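Local coordinates for GTPase-activating protein BEM3 (Saccharomyces cerevisiae S288C, PDB 6FSF), which acts as a GTPase-activating protein for Cdc42 and, less efficiently, Rho1, and binds phosphatidylinositol 3-phosphate, at residues 69-72 with 73-76; 115-118 with 119-123. All blocks are in the same frame, centred on the assembly; numbering follows the deposited sequence.

In the fold
The chain is the tandem PX-PH part of a longer GTPase-activating protein, and both contacts lie in the PX domain. From the N terminus, strands 19-29, 35-43 and 49-55 lead into helix 57-70, and contact 1 turns the chain where that helix ends. Helix 90-107 follows, then contact 2, an interval of helix 115-125. Each contact is local and closes no long loop; they come in series, neither enclosing nor crossing the other. Their centres are about 14 Å apart, yet they touch: His70 CB packs on Val117 CG2 at 3.6 Å, and His70 CD2 lies 3.6 Å from Asn116 ND2. The C-terminal end of helix 57-70 is thereby joined to the start of helix 115-125.

Contact 1. Residues 69-72 with 73-76; sequences SHVP and DLPL
Between Val71 and Leu74 the backbone reverses through Pro72 and Asp73, whose helix-like angles make a type I beta turn, just after Val71 has left the helical conformation of helix 57-70. No hydrogen bond links 69-72 to 73-76, so side chains carry the contact. CD2 of Leu74 reaches across the turn to the root of Val71, 3.5 Å from its CB and 3.7 Å from its CG2. The two side chains meet at a slant, and the first of these distances is tight for carbons. Both first torsions are off staggered (Val71 -98°, Leu74 111°), which may reflect this close approach. Leu76 approaches more loosely, its CD1 4.4 Å from Val71 CG2. The Pro72 ring holds phi at -71°, the value the turn needs, while Asp73 is exposed and its carboxylate makes no hydrogen bond to 69-72. Val71 also rests on Pro114 and Leu74 on Val110. The proline-rich segment begins the loop between the first two PX helices, which in relatives belongs to the membrane-facing region. With only van der Waals contact and proline stiffness across it, the turn depends on shape rather than polar pairing.

Contact 2. Residues 115-118 with 119-123; sequences KNVG and LKIAQ
Ile121 and Val117 share the buried side of helix 115-125, one turn apart. Ile121 CG1, placed anti to its own carbonyl carbon (chi1 -59°), comes up beyond the oxygen end of the Val117 carbonyl, 3.3 Å from Val117 O. The same oxygen accepts the backbone bond from Ile121 N at 3.1 Å, with an N-H...O angle of 164°. Farther out, Ile121 CD1 meets Val117 CG1 at 4.3 Å, and Phe16, Phe108 and Phe113 pack against the isoleucine. Gly118, also buried, carries the next rung: its O takes Ala122 N at 3.0 Å, and Ala122 CB sits 3.5 Å from that oxygen. The other side is more exposed and looser along the helix. Lys115 and Asn116 point away and leave the following turn to their carbonyls, with bonds of 3.2 Å from Leu119 N to Lys115 O and from Lys120 N to Asn116 O. Lys120 touches back with CB, 3.5 Å from Val117 O; its chain, bent at chi2 (77°), carries the ammonium away from 115-118. Asn116 and Lys120 also lean on helix 57-70, and Leu119 on Leu9. Successive i to i+4 bonds beneath one apolar and one polar face are those of an amphipathic alpha-helix, here the last helix of the PX domain.

Contact 1. Residues 69-72 with 73-76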
loop_
_atom_site.group_PDB
_atom_site.type_symbol
_atom_site.label_atom_id
_atom_site.label_comp_id
_atom_site.label_asym_id
_atom_site.label_seq_id
_atom_site.Cartn_x
_atom_site.Cartn_y
_atom_site.Cartn_z
ATOM N N SER A 69 22.081 4.880 12.931
ATOM C CA SER A 69 23.411 5.440 13.141
ATOM C C SER A 69 23.433 6.601 14.119
ATOM O O SER A 69 24.470 6.848 14.742
ATOM C CB SER A 69 24.003 5.892 11.802
ATOM O OG SER A 69 23.023 6.549 11.015
ATOM N N HIS A 70 22.329 7.329 14.264
ATOM C CA HIS A 70 22.298 8.486 15.146
ATOM C C HIS A 70 21.597 8.215 16.471
ATOM O O HIS A 70 21.719 9.030 17.391
ATOM C CB HIS A 70 21.633 9.673 14.440
ATOM C CG HIS A 70 22.423 10.208 13.289
ATOM N ND1 HIS A 70 22.607 9.500 12.123
ATOM C CD2 HIS A 70 23.081 11.380 13.127
ATOM C CE1 HIS A 70 23.342 10.213 11.288
ATOM N NE2 HIS A 70 23.642 11.360 11.872
ATOM N N VAL A 71 20.874 7.106 16.599
ATOM C CA VAL A 71 20.388 6.668 17.904
ATOM C C VAL A 71 20.687 5.180 18.044
ATOM O O VAL A 71 19.771 4.361 17.928
ATOM C CB VAL A 71 18.893 6.984 18.090
ATOM C CG1 VAL A 71 18.719 8.257 18.879
ATOM C CG2 VAL A 71 18.196 7.118 16.752
ATOM N N PRO A 72 21.941 4.780 18.281
ATOM C CA PRO A 72 22.227 3.341 18.389
ATOM C C PRO A 72 21.679 2.714 19.659
ATOM O O PRO A 72 21.350 1.522 19.651
ATOM C CB PRO A 72 23.766 3.276 18.353
ATOM C CG PRO A 72 24.223 4.627 17.884
ATOM C CD PRO A 72 23.172 5.584 18.352
ATOM N N ASP A 73 21.561 3.476 20.747
ATOM C CA ASP A 73 21.203 2.902 22.039
ATOM C C ASP A 73 19.706 2.706 22.234
ATOM O O ASP A 73 19.311 2.081 23.224
ATOM C CB ASP A 73 21.738 3.777 23.171
ATOM C CG ASP A 73 23.233 3.653 23.343
ATOM O OD1 ASP A 73 23.803 2.639 22.896
ATOM O OD2 ASP A 73 23.834 4.570 23.938
ATOM N N LEU A 74 18.871 3.223 21.350
ATOM C CA LEU A 74 17.456 3.027 21.624
ATOM C C LEU A 74 16.871 1.994 20.664
ATOM O O LEU A 74 17.229 1.974 19.480
ATOM C CB LEU A 74 16.683 4.354 21.522
ATOM C CG LEU A 74 15.660 4.735 20.453
ATOM C CD1 LEU A 74 14.989 6.031 20.880
ATOM C CD2 LEU A 74 16.290 4.904 19.082
ATOM N N PRO A 75 16.027 1.089 21.158
ATOM C CA PRO A 75 15.484 0.034 20.291
ATOM C C PRO A 75 14.577 0.604 19.210
ATOM O O PRO A 75 13.769 1.501 19.459
ATOM C CB PRO A 75 14.707 -0.863 21.261
ATOM C CG PRO A 75 14.437 0.009 22.458
ATOM C CD PRO A 75 15.610 0.930 22.561
ATOM N N LEU A 76 14.718 0.067 18.003
ATOM C CA LEU A 76 13.980 0.510 16.831
ATOM C C LEU A 76 13.404 -0.688 16.089
ATOM O O LEU A 76 14.013 -1.763 16.072
ATOM C CB LEU A 76 14.885 1.314 15.884
ATOM C CG LEU A 76 15.328 2.692 16.390
ATOM C CD1 LEU A 76 16.565 3.175 15.655
ATOM C CD2 LEU A 76 14.198 3.701 16.249
#

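Contact 2. Residues 115-118 with 119-123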
loop_
_atom_site.group_PDB
_atom_site.type_symbol
_atom_site.label_atom_id
_atom_site.label_comp_id
_atom_site.label_asym_id
_atom_site.label_seq_id
_atom_site.Cartn_x
_atom_site.Cartn_y
_atom_site.Cartn_z
ATOM N N LYS A 115 17.406 16.097 18.774
ATOM C CA LYS A 115 16.874 17.206 17.985
ATOM C C LYS A 115 17.147 17.025 16.494
ATOM O O LYS A 115 16.290 17.336 15.658
ATOM C CB LYS A 115 17.460 18.525 18.482
ATOM C CG LYS A 115 17.111 18.843 19.932
ATOM C CD LYS A 115 17.687 20.190 20.339
ATOM C CE LYS A 115 17.417 20.508 21.803
ATOM N NZ LYS A 115 15.964 20.563 22.101
ATOM N N ASN A 116 18.332 16.521 16.142
ATOM C CA ASN A 116 18.656 16.322 14.730
ATOM C C ASN A 116 17.821 15.199 14.118
ATOM O O ASN A 116 17.338 15.322 12.985
ATOM C CB ASN A 116 20.149 16.033 14.573
ATOM C CG ASN A 116 20.626 14.920 15.487
ATOM O OD1 ASN A 116 20.186 14.809 16.634
ATOM N ND2 ASN A 116 21.527 14.089 14.983
ATOM N N VAL A 117 17.629 14.103 14.854
ATOM C CA VAL A 117 16.892 12.965 14.312
ATOM C C VAL A 117 15.410 13.295 14.185
ATOM O O VAL A 117 14.762 12.936 13.194
ATOM C CB VAL A 117 17.117 11.717 15.184
ATOM C CG1 VAL A 117 16.440 10.506 14.560
ATOM C CG2 VAL A 117 18.604 11.467 15.387
ATOM N N GLY A 118 14.848 13.972 15.188
ATOM C CA GLY A 118 13.442 14.335 15.124
ATOM C C GLY A 118 13.129 15.241 13.950
ATOM O O GLY A 118 12.075 15.116 13.321
ATOM N N LEU A 119 14.042 16.161 13.636
ATOM C CA LEU A 119 13.841 17.030 12.482
ATOM C C LEU A 119 13.866 16.233 11.184
ATOM O O LEU A 119 13.049 16.471 10.286
ATOM C CB LEU A 119 14.905 18.128 12.461
ATOM C CG LEU A 119 14.973 18.981 11.193
ATOM C CD1 LEU A 119 13.755 19.888 11.068
ATOM C CD2 LEU A 119 16.260 19.789 11.165
ATOM N N LYS A 120 14.796 15.281 11.070
ATOM C CA LYS A 120 14.894 14.471 9.859
ATOM C C LYS A 120 13.609 13.687 9.617
ATOM O O LYS A 120 13.138 13.589 8.478
ATOM C CB LYS A 120 16.091 13.527 9.963
ATOM C CG LYS A 120 16.550 12.931 8.642
ATOM C CD LYS A 120 17.337 13.944 7.824
ATOM C CE LYS A 120 17.874 13.324 6.543
ATOM N NZ LYS A 120 18.734 14.268 5.777
ATOM N N ILE A 121 13.034 13.117 10.678
ATOM C CA ILE A 121 11.768 12.400 10.545
ATOM C C ILE A 121 10.656 13.358 10.138
ATOM O O ILE A 121 9.811 13.031 9.296
ATOM C CB ILE A 121 11.430 11.668 11.859
ATOM C CG1 ILE A 121 12.539 10.679 12.227
ATOM C CG2 ILE A 121 10.095 10.947 11.749
ATOM C CD1 ILE A 121 12.300 9.959 13.538
ATOM N N ALA A 122 10.638 14.556 10.728
ATOM C CA ALA A 122 9.616 15.539 10.382
ATOM C C ALA A 122 9.740 15.966 8.926
ATOM O O ALA A 122 8.738 16.068 8.210
ATOM C CB ALA A 122 9.718 16.750 11.309
ATOM N N GLN A 123 10.969 16.221 8.469
ATOM C CA GLN A 123 11.186 16.540 7.062
ATOM C C GLN A 123 10.763 15.385 6.167
ATOM O O GLN A 123 10.289 15.597 5.044
ATOM C CB GLN A 123 12.654 16.882 6.820
ATOM C CG GLN A 123 13.143 18.125 7.539
ATOM C CD GLN A 123 14.643 18.308 7.415
ATOM O OE1 GLN A 123 15.368 17.382 7.042
ATOM N NE2 GLN A 123 15.117 19.508 7.725
#